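Side-chain contacts in methyl-coenzyme M reductase subunit beta (Methanosarcina barkeri, PDB 1E6Y), which forms part of the nickel F430 enzyme that releases methane from methyl-coenzyme M, with coenzyme B as reductant, in the last step of methanogenesis: residues L237-L242 against W299-A304; G227-H232 against H381-A386; K86-V91 against T135-D140; A80-V85 against K106-Q111; H195-S200 against A393-A398. One frame throughout, in Å; residues are numbered along the deposited sequence.

Interaction 1: residues L237-L242 against W299-A304; sequences LAYQGL and WNACAA
Gln240 NE2 is shared by two carbonyl oxygens. Across the contact it donates to Ala304 O at 3.0 Å, and it also bonds to Phe385 O, in the loop that comes up beside both helices. The bond to Ala304 is clearly bent, 138° at the hydrogen. NE2 sits above the carbonyl plane, 46° out of it, while the oxygen in turn is tilted from the plane of the glutamine amide. The side chain gets there by running straight out: CG is anti to the backbone N (chi1 -171°), and the extended chain beyond it lies alongside Ala304, so that Gln240 CB rests 3.9 Å from Ala304 CB and CG passes 3.5 Å from Ala304 O. Chain and amide thus run along one alanine, from its methyl to its carbonyl. A leucine in place of Gln240 would probably leave Ala304 O and Phe385 O without their common donor, and the loop around Phe385 would lose one tie to the helices.

One residue earlier, Tyr239 meets the preceding turn of the partner helix. Its CD1 stands 4.1 Å from Ala301 CB, with the methyl coming at the ring obliquely, while further out the tyrosine also packs on Val305 of the same helix and on Val4 of strand 3-7. Small residues allow this closeness: Gln240 CA and Ala304 CA are 5.6 Å apart. Ala301 and Ala304, three residues apart on one side of helix 296-318, put methyls, and at Ala304 also a carbonyl, against the last turn of helix 228-241, an alanine-lined helix-helix interface of the kind found in tightly packed all-helical domains.

Interaction 2: residues G227-H232 against H381-A386; sequences GMFERH and HSRGFA
An inverse gamma turn centred on Arg383, in the loop before helix 387-395, brings an arginine and a phenylalanine up to the first turns of helix 228-241. The arginine chain bends at chi3 (-74°), which turns its guanidinium in between Phe229 and His232. Over one guanidinium face lies the imidazole, with His232 CE1 3.5 Å from Arg383 NH1 and the two planes 36° apart. Phe229 comes instead at the guanidinium edge, where its CD2 is 3.6 Å from Arg383 NH2. Neither approach is a hydrogen bond; the polar ends are held from outside, Arg383 NE by a salt bridge to Asp345 and His232 NE2 by the hydroxyl of Tyr346. So close to a guanidinium, the imidazole would be expected to disfavour a positive charge, though Asp345 may offset part of this. Were the arginine an alanine, Asp345 would probably lose this salt-bridge partner and the two rings the flat group between them. Beyond the histidine, Phe385 completes the small aromatic group, its CE1 4.4 Å from His232 CE1. The turn also sets Arg383 O over the centre of the Phe385 ring, 3.5 Å above its plane.

Interaction 3: residues K86-V91 against T135-D140; sequences KKLVQV and TQTIMD
Two helices of the N-terminal domain meet here, the final turn of helix 78-89 and the later half of helix 125-141, through a single leucine methyl. Leu88 CD1 lies 3.5 Å from Thr137 OG1 and 3.8 Å from Gln136 CG, two consecutive residues of the partner helix. The backbones come nearest at Leu88 CA and Thr137 CA, 8.4 Å apart, and on the leucine CD1 alone makes the side-chain contact.

Both polar partners are occupied with other bonds, so the methyl meets them simply as packing surface. Thr137 OG1 donates to Ala133 O, one turn back, and accepts from Asn84 ND2, which ties the two helices a turn away from Leu88. The Gln136 chain bends at chi2 (71°), taking its amide away from the leucine; Gln136 NE2 then reaches Asp140 OD2, one turn on, at 2.9 Å, meeting that oxygen from above the carboxylate plane. Gln136 OE1 bonds to an aromatic side chain of another protein's chain.

Gly227 of the second beta subunit packs on Leu88 and its Phe229 on Gln136, while within the chain Ile138 and Met139 turn to helix 149-157.

Interaction 4: residues A80-V85 against K106-Q111; sequences AIAENV and KSLLIQ
Leu108 splits its two methyls between neighbouring residues of the helix: CD2 touches Ala82 CB at 3.9 Å and CD1 approaches Ile81 CG2 at 4.2 Å. One turn further along, Val85 CG1 meets Ile110 CD1 at 3.7 Å, the shortest approach of the two segments, with the two side chains crossing at about a right angle. Having CG1 anti to the backbone N (chi1 165°) gives Val85 this branch for the strand. Ile110 does not start out pointing at the helix; its extended CG1-CD1 arm brings the end of the chain in. The contact is apolar packing of hydrocarbon side chains throughout.

Leu108 and Ile110, two residues apart on strand 107-111, lie on the same face of the sheet. The helix lies almost along the strand, at 17° with both chains running the same way and the axes 10.0 Å apart, the usual spacing for a helix laid on a sheet. This is the helical layer over the four-stranded antiparallel sheet of a ferredoxin-like domain, with the strand order 98-102, 107-111, 41-45, 171-172.

Val99 on the neighbouring strand 98-102 extends the surface under Ala82 and Val85. From helix 125-141, Met141 packs on Ile81 and Val134 on Ile110. The strand itself is fixed by backbone bonds to both neighbours, Leu108 and Ile110 pairing with Val44 and Val42, and Leu109 with Ile100. The alternate residues, Ser107 and Leu109, face helix 405-416 on the other side of the sheet. At its start Lys106 and Ser107 both lie opposite Val102 in a classic beta bulge.

Interaction 5: residues H195-S200 against A393-A398; sequences HVAAIS and AVALDA
The backbones come very close here, with Ala197 CA 5.0 Å from Ala395 CA, near the C-terminal ends of helices 193-199 and 387-395. Such an approach is possible because a methyl is all that either residue puts between the two helices, a close alanine-mediated helix-helix packing within the C-terminal domain. Ala197 CB fits against the partner backbone itself: it lies 3.9 Å from Ala395 N and 4.2 Å from Ala395 CB, and it meets Val394 CG1 at 3.6 Å. That valine branch is the one anti to the backbone N (chi1 170°), a setting that leans it over the alanine methyl. The methyl therefore rests against a valine branch and the backbone N that follows it, with no polar bond across the contact.

Ser200 closes the edge of the patch, its OG in loose packing 4.5 Å from Ala395 CB. The hydroxyl is turned back on its own helix, where Ser200 OG donates to Ala197 O at 2.9 Å, tilted 31° from the carbonyl plane. This gives the carbonyl of the contact residue a partner at the helix end, and the same OG receives a weak bond from Asn203 N.

Ile405 of helix 405-416 packs on both Ala197 and Val394 and so bridges the two helices. Helix 204-221 takes Val196 and Ile199 on Leu210 and Ser200 on Ala207, while Ala393 and Leu396 lean on helix 296-318. Beyond the chain, Arg67 of the gamma subunit bonds to Ala395 O, placing this meeting of helices beside a subunit boundary.

In the fold
The five contacts fall into two groups. Along the chain the N-terminal pair comes first: interactions 3 and 4 have centres 9 Å apart, share helix 78-89 and alternate in sequence, knitting that helix to helix 125-141 and the four-stranded sheet. In the C-terminal part, interaction 5 closes the longest loop, interaction 2 nests within it and interaction 1 within that. Interactions 1 and 2 touch, share helix 228-241 and have centres 10 Å apart; interaction 5 lies 20 Å, centre to centre, from interaction 1. About 45 Å separates the centres of interactions 1 and 3. Interactions 2 and 3 both face the second beta subunit, Phe229 of one copy packing on Gln136 of the other.

Interaction 1: residues L237-L242 against W299-A304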
# COMPACT_ATOMS: atom_id res chain seq x y z
N LEU E 237 12.14 20.56 -24.35
CA LEU E 237 12.13 19.41 -25.25
C LEU E 237 12.95 19.68 -26.52
O LEU E 237 13.80 18.86 -26.90
CB LEU E 237 10.70 19.04 -25.64
CG LEU E 237 10.52 17.93 -26.68
CD1 LEU E 237 11.08 16.62 -26.17
CD2 LEU E 237 9.05 17.78 -27.01
N ALA E 238 12.71 20.82 -27.16
CA ALA E 238 13.39 21.16 -28.40
C ALA E 238 14.90 21.27 -28.22
O ALA E 238 15.68 20.65 -28.94
CB ALA E 238 12.84 22.46 -28.96
N TYR E 239 15.32 22.04 -27.21
CA TYR E 239 16.73 22.34 -27.01
C TYR E 239 17.51 21.22 -26.32
O TYR E 239 18.54 20.77 -26.83
CB TYR E 239 16.88 23.65 -26.24
CG TYR E 239 16.69 24.87 -27.10
CD1 TYR E 239 15.43 25.47 -27.24
CD2 TYR E 239 17.75 25.40 -27.83
CE1 TYR E 239 15.24 26.56 -28.09
CE2 TYR E 239 17.58 26.49 -28.68
CZ TYR E 239 16.32 27.06 -28.81
OH TYR E 239 16.14 28.12 -29.67
N GLN E 240 17.02 20.76 -25.17
CA GLN E 240 17.69 19.68 -24.46
C GLN E 240 17.47 18.32 -25.13
O GLN E 240 18.41 17.55 -25.30
CB GLN E 240 17.23 19.60 -23.00
CG GLN E 240 18.04 18.64 -22.15
CD GLN E 240 17.44 18.41 -20.78
OE1 GLN E 240 16.27 18.01 -20.66
NE2 GLN E 240 18.23 18.63 -19.74
N GLY E 241 16.23 18.05 -25.52
CA GLY E 241 15.89 16.74 -26.03
C GLY E 241 16.24 16.50 -27.48
O GLY E 241 16.70 15.41 -27.84
N LEU E 242 16.03 17.51 -28.33
CA LEU E 242 16.09 17.31 -29.77
C LEU E 242 17.18 18.13 -30.45
O LEU E 242 17.14 18.34 -31.66
CB LEU E 242 14.72 17.62 -30.38
CG LEU E 242 13.55 16.79 -29.84
CD1 LEU E 242 12.24 17.22 -30.51
CD2 LEU E 242 13.81 15.31 -30.08
N TRP E 299 15.97 30.97 -21.18
CA TRP E 299 17.12 30.79 -20.29
C TRP E 299 17.07 29.41 -19.65
O TRP E 299 18.09 28.72 -19.57
CB TRP E 299 17.13 31.87 -19.20
CG TRP E 299 18.10 31.56 -18.09
CD1 TRP E 299 17.79 31.29 -16.79
CD2 TRP E 299 19.51 31.38 -18.21
NE1 TRP E 299 18.92 30.94 -16.09
CE2 TRP E 299 19.99 30.99 -16.94
CE3 TRP E 299 20.42 31.50 -19.27
CZ2 TRP E 299 21.35 30.72 -16.70
CZ3 TRP E 299 21.77 31.24 -19.03
CH2 TRP E 299 22.22 30.85 -17.75
N ASN E 300 15.89 29.01 -19.20
CA ASN E 300 15.70 27.68 -18.63
C ASN E 300 16.10 26.59 -19.62
O ASN E 300 16.77 25.62 -19.24
CB ASN E 300 14.24 27.49 -18.20
CG ASN E 300 14.03 26.17 -17.50
OD1 ASN E 300 14.49 25.97 -16.38
ND2 ASN E 300 13.40 25.22 -18.19
N ALA E 301 15.73 26.77 -20.89
CA ALA E 301 16.14 25.84 -21.94
C ALA E 301 17.66 25.84 -22.14
O ALA E 301 18.25 24.78 -22.36
CB ALA E 301 15.43 26.20 -23.25
N CYS E 302 18.28 27.01 -22.04
CA CYS E 302 19.74 27.13 -22.08
C CYS E 302 20.39 26.33 -20.95
O CYS E 302 21.36 25.62 -21.17
CB CYS E 302 20.16 28.60 -21.96
SG CYS E 302 19.86 29.60 -23.42
N ALA E 303 19.84 26.47 -19.74
CA ALA E 303 20.33 25.73 -18.59
C ALA E 303 20.09 24.23 -18.75
O ALA E 303 20.91 23.41 -18.33
CB ALA E 303 19.67 26.24 -17.32
N ALA E 304 18.97 23.87 -19.38
CA ALA E 304 18.65 22.48 -19.66
C ALA E 304 19.66 21.86 -20.62
O ALA E 304 20.18 20.76 -20.38
CB ALA E 304 17.24 22.37 -20.23

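Interaction 2: residues G227-H232 against H381-A386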
# COMPACT_ATOMS: atom_id res chain seq x y z
N GLY E 227 -1.16 26.23 -20.67
CA GLY E 227 -1.00 27.67 -20.75
C GLY E 227 0.42 28.06 -21.07
O GLY E 227 1.05 27.45 -21.94
N MET E 228 0.98 28.98 -20.29
CA MET E 228 2.34 29.45 -20.50
C MET E 228 3.37 28.33 -20.31
O MET E 228 4.48 28.39 -20.85
CB MET E 228 2.66 30.61 -19.55
CG MET E 228 2.91 30.20 -18.10
SD MET E 228 3.25 31.59 -17.01
CE MET E 228 1.57 32.12 -16.64
N PHE E 229 2.98 27.29 -19.58
CA PHE E 229 3.90 26.20 -19.28
C PHE E 229 4.11 25.27 -20.46
O PHE E 229 5.09 24.52 -20.50
CB PHE E 229 3.40 25.42 -18.06
CG PHE E 229 3.43 26.22 -16.78
CD1 PHE E 229 2.31 26.92 -16.36
CD2 PHE E 229 4.62 26.35 -16.06
CE1 PHE E 229 2.36 27.75 -15.24
CE2 PHE E 229 4.68 27.18 -14.94
CZ PHE E 229 3.55 27.88 -14.53
N GLU E 230 3.25 25.37 -21.48
CA GLU E 230 3.47 24.60 -22.69
C GLU E 230 4.71 25.09 -23.44
O GLU E 230 5.59 24.29 -23.76
CB GLU E 230 2.26 24.63 -23.63
CG GLU E 230 2.50 23.81 -24.89
CD GLU E 230 1.27 23.59 -25.75
OE1 GLU E 230 0.46 24.52 -25.91
OE2 GLU E 230 1.15 22.49 -26.33
N ARG E 231 4.79 26.40 -23.72
CA ARG E 231 6.01 26.94 -24.33
C ARG E 231 7.23 26.58 -23.49
O ARG E 231 8.27 26.17 -23.99
CB ARG E 231 5.90 28.46 -24.47
CG ARG E 231 7.19 29.14 -24.95
CD ARG E 231 7.06 30.67 -24.99
NE ARG E 231 8.26 31.19 -25.67
CZ ARG E 231 9.28 31.83 -25.11
NH1 ARG E 231 10.31 32.18 -25.89
NH2 ARG E 231 9.31 32.13 -23.82
N HIS E 232 7.09 26.71 -22.17
CA HIS E 232 8.17 26.42 -21.23
C HIS E 232 8.74 25.01 -21.41
O HIS E 232 9.96 24.84 -21.55
CB HIS E 232 7.67 26.60 -19.80
CG HIS E 232 8.76 26.56 -18.77
ND1 HIS E 232 9.15 25.39 -18.15
CD2 HIS E 232 9.54 27.54 -18.25
CE1 HIS E 232 10.11 25.65 -17.28
NE2 HIS E 232 10.36 26.95 -17.32
N HIS E 381 11.42 14.81 -9.48
CA HIS E 381 11.10 16.17 -9.06
C HIS E 381 11.19 17.23 -10.15
O HIS E 381 10.31 18.08 -10.27
CB HIS E 381 11.96 16.55 -7.87
CG HIS E 381 11.97 15.51 -6.80
ND1 HIS E 381 10.89 15.31 -5.96
CD2 HIS E 381 12.83 14.50 -6.54
CE1 HIS E 381 11.09 14.22 -5.25
NE2 HIS E 381 12.26 13.71 -5.58
N SER E 382 12.24 17.15 -10.96
CA SER E 382 12.38 18.06 -12.10
C SER E 382 11.38 17.71 -13.19
O SER E 382 11.02 16.55 -13.38
CB SER E 382 13.81 17.99 -12.66
OG SER E 382 13.94 18.83 -13.79
N ARG E 383 10.90 18.73 -13.89
CA ARG E 383 9.91 18.55 -14.96
C ARG E 383 10.50 18.02 -16.25
O ARG E 383 10.38 18.64 -17.33
CB ARG E 383 9.14 19.86 -15.12
CG ARG E 383 8.34 20.25 -13.89
CD ARG E 383 7.63 21.57 -14.09
NE ARG E 383 8.65 22.66 -14.01
CZ ARG E 383 8.24 23.92 -14.11
NH1 ARG E 383 9.23 24.83 -14.01
NH2 ARG E 383 7.01 24.32 -14.32
N GLY E 384 11.13 16.86 -16.14
CA GLY E 384 11.60 16.15 -17.32
C GLY E 384 13.02 16.49 -17.74
O GLY E 384 13.51 15.94 -18.73
N PHE E 385 13.69 17.36 -17.00
CA PHE E 385 14.99 17.88 -17.43
C PHE E 385 16.18 17.13 -16.85
O PHE E 385 17.33 17.40 -17.21
CB PHE E 385 15.11 19.38 -17.09
CG PHE E 385 14.01 20.22 -17.68
CD1 PHE E 385 13.21 21.02 -16.87
CD2 PHE E 385 13.75 20.19 -19.05
CE1 PHE E 385 12.16 21.77 -17.40
CE2 PHE E 385 12.70 20.94 -19.60
CZ PHE E 385 11.91 21.73 -18.77
N ALA E 386 15.91 16.16 -15.98
CA ALA E 386 16.98 15.43 -15.29
C ALA E 386 17.21 14.03 -15.87
O ALA E 386 18.34 13.66 -16.19
CB ALA E 386 16.67 15.34 -13.80

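Interaction 3: residues K86-V91 against T135-D140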
# COMPACT_ATOMS: atom_id res chain seq x y z
N LYS E 86 0.12 -14.24 -33.13
CA LYS E 86 -0.39 -13.14 -33.95
C LYS E 86 -1.88 -13.30 -34.24
O LYS E 86 -2.62 -12.32 -34.22
CB LYS E 86 0.39 -13.03 -35.26
CG LYS E 86 -0.15 -11.95 -36.19
CD LYS E 86 0.80 -11.58 -37.30
CE LYS E 86 0.26 -10.38 -38.08
NZ LYS E 86 1.19 -9.93 -39.16
N LYS E 87 -2.31 -14.53 -34.49
CA LYS E 87 -3.72 -14.81 -34.76
C LYS E 87 -4.61 -14.49 -33.57
O LYS E 87 -5.75 -14.04 -33.74
CB LYS E 87 -3.91 -16.28 -35.15
CG LYS E 87 -3.39 -16.64 -36.54
CD LYS E 87 -3.61 -18.12 -36.83
CE LYS E 87 -2.91 -18.53 -38.12
NZ LYS E 87 -3.04 -19.99 -38.38
N LEU E 88 -4.09 -14.71 -32.37
CA LEU E 88 -4.84 -14.47 -31.13
C LEU E 88 -4.77 -13.01 -30.68
O LEU E 88 -5.72 -12.50 -30.08
CB LEU E 88 -4.31 -15.37 -30.02
CG LEU E 88 -4.57 -16.87 -30.21
CD1 LEU E 88 -3.76 -17.66 -29.21
CD2 LEU E 88 -6.05 -17.16 -30.07
N VAL E 89 -3.65 -12.35 -30.96
CA VAL E 89 -3.46 -10.95 -30.58
C VAL E 89 -4.20 -10.00 -31.52
O VAL E 89 -4.74 -8.98 -31.07
CB VAL E 89 -1.95 -10.58 -30.56
CG1 VAL E 89 -1.78 -9.09 -30.32
CG2 VAL E 89 -1.24 -11.36 -29.47
N GLN E 90 -4.25 -10.33 -32.81
CA GLN E 90 -4.87 -9.46 -33.81
C GLN E 90 -6.37 -9.32 -33.58
O GLN E 90 -7.00 -10.17 -32.94
CB GLN E 90 -4.60 -9.99 -35.23
CG GLN E 90 -5.40 -11.22 -35.62
CD GLN E 90 -5.31 -11.53 -37.10
OE1 GLN E 90 -4.40 -11.07 -37.79
NE2 GLN E 90 -6.26 -12.31 -37.59
N VAL E 91 -6.92 -8.20 -34.04
CA VAL E 91 -8.34 -7.90 -33.90
C VAL E 91 -9.04 -7.99 -35.26
O VAL E 91 -10.11 -8.60 -35.37
CB VAL E 91 -8.56 -6.49 -33.28
CG1 VAL E 91 -10.02 -6.08 -33.41
CG2 VAL E 91 -8.13 -6.48 -31.82
N THR E 135 -0.03 -18.10 -23.68
CA THR E 135 -0.56 -19.16 -22.82
C THR E 135 -1.48 -20.11 -23.60
O THR E 135 -1.31 -21.33 -23.54
CB THR E 135 -1.35 -18.57 -21.62
OG1 THR E 135 -0.48 -17.74 -20.85
CG2 THR E 135 -1.89 -19.68 -20.74
N GLN E 136 -2.41 -19.55 -24.37
CA GLN E 136 -3.32 -20.34 -25.19
C GLN E 136 -2.58 -21.13 -26.27
O GLN E 136 -2.89 -22.31 -26.51
CB GLN E 136 -4.37 -19.44 -25.85
CG GLN E 136 -5.33 -20.17 -26.79
CD GLN E 136 -6.32 -21.05 -26.05
OE1 GLN E 136 -7.08 -20.57 -25.20
NE2 GLN E 136 -6.34 -22.34 -26.39
N THR E 137 -1.58 -20.50 -26.88
CA THR E 137 -0.80 -21.14 -27.94
C THR E 137 -0.03 -22.36 -27.44
O THR E 137 -0.02 -23.40 -28.08
CB THR E 137 0.19 -20.13 -28.58
OG1 THR E 137 -0.55 -19.09 -29.23
CG2 THR E 137 1.08 -20.83 -29.61
N ILE E 138 0.58 -22.23 -26.26
CA ILE E 138 1.33 -23.33 -25.66
C ILE E 138 0.40 -24.46 -25.22
O ILE E 138 0.69 -25.64 -25.45
CB ILE E 138 2.17 -22.85 -24.46
CG1 ILE E 138 3.26 -21.89 -24.94
CG2 ILE E 138 2.80 -24.04 -23.74
CD1 ILE E 138 4.12 -21.32 -23.83
N MET E 139 -0.75 -24.09 -24.67
CA MET E 139 -1.75 -25.07 -24.23
C MET E 139 -2.17 -25.96 -25.40
O MET E 139 -2.20 -27.18 -25.28
CB MET E 139 -2.97 -24.35 -23.66
CG MET E 139 -3.71 -25.12 -22.58
SD MET E 139 -2.81 -25.16 -21.01
CE MET E 139 -2.89 -23.42 -20.54
N ASP E 140 -2.41 -25.33 -26.55
CA ASP E 140 -2.85 -26.04 -27.75
C ASP E 140 -1.73 -26.84 -28.41
O ASP E 140 -1.90 -28.01 -28.73
CB ASP E 140 -3.43 -25.05 -28.76
CG ASP E 140 -4.80 -24.54 -28.35
OD1 ASP E 140 -5.54 -25.27 -27.65
OD2 ASP E 140 -5.15 -23.41 -28.75

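Interaction 4: residues A80-V85 against K106-Q111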
# COMPACT_ATOMS: atom_id res chain seq x y z
N ALA E 80 6.18 -21.11 -35.33
CA ALA E 80 4.79 -21.55 -35.26
C ALA E 80 4.07 -20.86 -34.10
O ALA E 80 2.92 -20.43 -34.23
CB ALA E 80 4.73 -23.06 -35.09
N ILE E 81 4.79 -20.67 -33.00
CA ILE E 81 4.25 -19.96 -31.84
C ILE E 81 3.97 -18.49 -32.18
O ILE E 81 2.86 -18.01 -31.96
CB ILE E 81 5.21 -20.07 -30.63
CG1 ILE E 81 5.18 -21.50 -30.10
CG2 ILE E 81 4.81 -19.08 -29.53
CD1 ILE E 81 6.16 -21.77 -28.97
N ALA E 82 4.92 -17.84 -32.85
CA ALA E 82 4.75 -16.46 -33.30
C ALA E 82 3.52 -16.31 -34.20
O ALA E 82 2.76 -15.35 -34.06
CB ALA E 82 6.00 -15.98 -34.03
N GLU E 83 3.33 -17.26 -35.11
CA GLU E 83 2.20 -17.25 -36.03
C GLU E 83 0.88 -17.29 -35.28
O GLU E 83 -0.04 -16.51 -35.57
CB GLU E 83 2.24 -18.46 -36.97
CG GLU E 83 3.36 -18.45 -37.99
CD GLU E 83 3.45 -19.77 -38.75
OE1 GLU E 83 2.39 -20.26 -39.22
OE2 GLU E 83 4.56 -20.32 -38.87
N ASN E 84 0.77 -18.24 -34.36
CA ASN E 84 -0.48 -18.47 -33.64
C ASN E 84 -0.75 -17.35 -32.65
O ASN E 84 -1.90 -16.95 -32.45
CB ASN E 84 -0.43 -19.81 -32.91
CG ASN E 84 -1.81 -20.29 -32.50
OD1 ASN E 84 -2.62 -20.68 -33.34
ND2 ASN E 84 -2.10 -20.21 -31.21
N VAL E 85 0.31 -16.82 -32.04
CA VAL E 85 0.20 -15.67 -31.15
C VAL E 85 -0.35 -14.46 -31.90
O VAL E 85 -1.27 -13.80 -31.42
CB VAL E 85 1.58 -15.34 -30.50
CG1 VAL E 85 1.56 -13.95 -29.87
CG2 VAL E 85 1.90 -16.38 -29.44
N LYS E 106 14.50 -17.11 -29.10
CA LYS E 106 14.55 -17.05 -27.64
C LYS E 106 13.55 -16.07 -27.06
O LYS E 106 13.18 -16.17 -25.89
CB LYS E 106 15.97 -16.70 -27.17
CG LYS E 106 16.93 -17.87 -27.24
CD LYS E 106 18.32 -17.45 -26.81
CE LYS E 106 19.22 -18.66 -26.60
NZ LYS E 106 18.74 -19.51 -25.47
N SER E 107 13.06 -15.15 -27.89
CA SER E 107 12.05 -14.18 -27.44
C SER E 107 11.18 -13.68 -28.58
O SER E 107 11.49 -13.88 -29.76
CB SER E 107 12.73 -13.00 -26.75
OG SER E 107 13.52 -12.25 -27.65
N LEU E 108 10.05 -13.07 -28.23
CA LEU E 108 9.13 -12.49 -29.20
C LEU E 108 8.89 -11.01 -28.91
O LEU E 108 8.84 -10.60 -27.75
CB LEU E 108 7.77 -13.20 -29.17
CG LEU E 108 7.67 -14.69 -29.53
CD1 LEU E 108 6.24 -15.15 -29.32
CD2 LEU E 108 8.11 -14.92 -30.97
N LEU E 109 8.74 -10.23 -29.97
CA LEU E 109 8.09 -8.93 -29.88
C LEU E 109 6.61 -9.12 -30.20
O LEU E 109 6.26 -9.67 -31.24
CB LEU E 109 8.71 -7.95 -30.89
CG LEU E 109 8.01 -6.60 -31.09
CD1 LEU E 109 8.08 -5.75 -29.83
CD2 LEU E 109 8.65 -5.86 -32.26
N ILE E 110 5.75 -8.75 -29.25
CA ILE E 110 4.31 -8.79 -29.49
C ILE E 110 3.75 -7.38 -29.45
O ILE E 110 3.70 -6.75 -28.39
CB ILE E 110 3.57 -9.65 -28.44
CG1 ILE E 110 4.16 -11.06 -28.40
CG2 ILE E 110 2.08 -9.71 -28.77
CD1 ILE E 110 3.51 -11.96 -27.37
N GLN E 111 3.41 -6.86 -30.62
CA GLN E 111 2.77 -5.56 -30.73
C GLN E 111 1.28 -5.76 -31.01
O GLN E 111 0.91 -6.27 -32.06
CB GLN E 111 3.41 -4.73 -31.84
CG GLN E 111 4.92 -4.68 -31.77
CD GLN E 111 5.52 -3.61 -32.65
OE1 GLN E 111 5.68 -3.80 -33.85
NE2 GLN E 111 5.86 -2.47 -32.05

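Interaction 5: residues H195-S200 against A393-A398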
# COMPACT_ATOMS: atom_id res chain seq x y z
N HIS E 195 16.60 0.91 -19.68
CA HIS E 195 15.73 0.54 -20.81
C HIS E 195 15.96 1.46 -21.99
O HIS E 195 16.13 1.01 -23.12
CB HIS E 195 14.26 0.61 -20.40
CG HIS E 195 13.79 -0.55 -19.59
ND1 HIS E 195 14.63 -1.55 -19.16
CD2 HIS E 195 12.55 -0.87 -19.13
CE1 HIS E 195 13.94 -2.45 -18.48
NE2 HIS E 195 12.68 -2.06 -18.44
N VAL E 196 15.94 2.77 -21.72
CA VAL E 196 16.09 3.78 -22.75
C VAL E 196 17.47 3.69 -23.41
O VAL E 196 17.57 3.69 -24.63
CB VAL E 196 15.88 5.20 -22.17
CG1 VAL E 196 16.07 6.26 -23.25
CG2 VAL E 196 14.48 5.31 -21.57
N ALA E 197 18.51 3.55 -22.59
CA ALA E 197 19.87 3.38 -23.09
C ALA E 197 20.03 2.11 -23.93
O ALA E 197 20.74 2.12 -24.93
CB ALA E 197 20.86 3.37 -21.93
N ALA E 198 19.37 1.04 -23.50
CA ALA E 198 19.36 -0.22 -24.25
C ALA E 198 18.74 -0.03 -25.63
O ALA E 198 19.31 -0.43 -26.64
CB ALA E 198 18.59 -1.29 -23.48
N ILE E 199 17.57 0.61 -25.66
CA ILE E 199 16.86 0.87 -26.90
C ILE E 199 17.66 1.77 -27.85
O ILE E 199 17.66 1.55 -29.06
CB ILE E 199 15.48 1.51 -26.61
CG1 ILE E 199 14.58 0.49 -25.90
CG2 ILE E 199 14.83 1.98 -27.90
CD1 ILE E 199 13.34 1.09 -25.28
N SER E 200 18.41 2.70 -27.28
CA SER E 200 19.21 3.65 -28.06
C SER E 200 20.48 3.02 -28.62
O SER E 200 21.22 3.67 -29.36
CB SER E 200 19.59 4.86 -27.20
OG SER E 200 20.71 4.58 -26.38
N ALA E 393 23.93 9.26 -19.66
CA ALA E 393 25.04 8.84 -18.80
C ALA E 393 25.21 7.33 -18.80
O ALA E 393 26.33 6.81 -18.91
CB ALA E 393 24.81 9.33 -17.38
N VAL E 394 24.09 6.62 -18.71
CA VAL E 394 24.08 5.16 -18.75
C VAL E 394 24.58 4.65 -20.10
O VAL E 394 25.39 3.72 -20.15
CB VAL E 394 22.66 4.63 -18.46
CG1 VAL E 394 22.59 3.14 -18.74
CG2 VAL E 394 22.30 4.90 -17.01
N ALA E 395 24.18 5.32 -21.17
CA ALA E 395 24.62 4.97 -22.52
C ALA E 395 26.14 5.11 -22.69
O ALA E 395 26.74 4.38 -23.47
CB ALA E 395 23.90 5.83 -23.54
N LEU E 396 26.74 6.02 -21.94
CA LEU E 396 28.17 6.32 -22.06
C LEU E 396 29.06 5.45 -21.18
O LEU E 396 30.29 5.53 -21.27
CB LEU E 396 28.43 7.80 -21.75
CG LEU E 396 27.97 8.83 -22.78
CD1 LEU E 396 28.02 10.21 -22.16
CD2 LEU E 396 28.86 8.76 -24.02
N ASP E 397 28.46 4.67 -20.29
CA ASP E 397 29.22 3.84 -19.36
C ASP E 397 29.93 2.69 -20.07
O ASP E 397 29.31 1.94 -20.84
CB ASP E 397 28.30 3.29 -18.27
CG ASP E 397 29.07 2.74 -17.08
OD1 ASP E 397 29.40 3.51 -16.16
OD2 ASP E 397 29.34 1.52 -17.07
N ALA E 398 31.21 2.52 -19.78
CA ALA E 398 32.04 1.52 -20.45
C ALA E 398 32.10 0.20 -19.70
O ALA E 398 32.68 -0.77 -20.20
CB ALA E 398 33.44 2.07 -20.67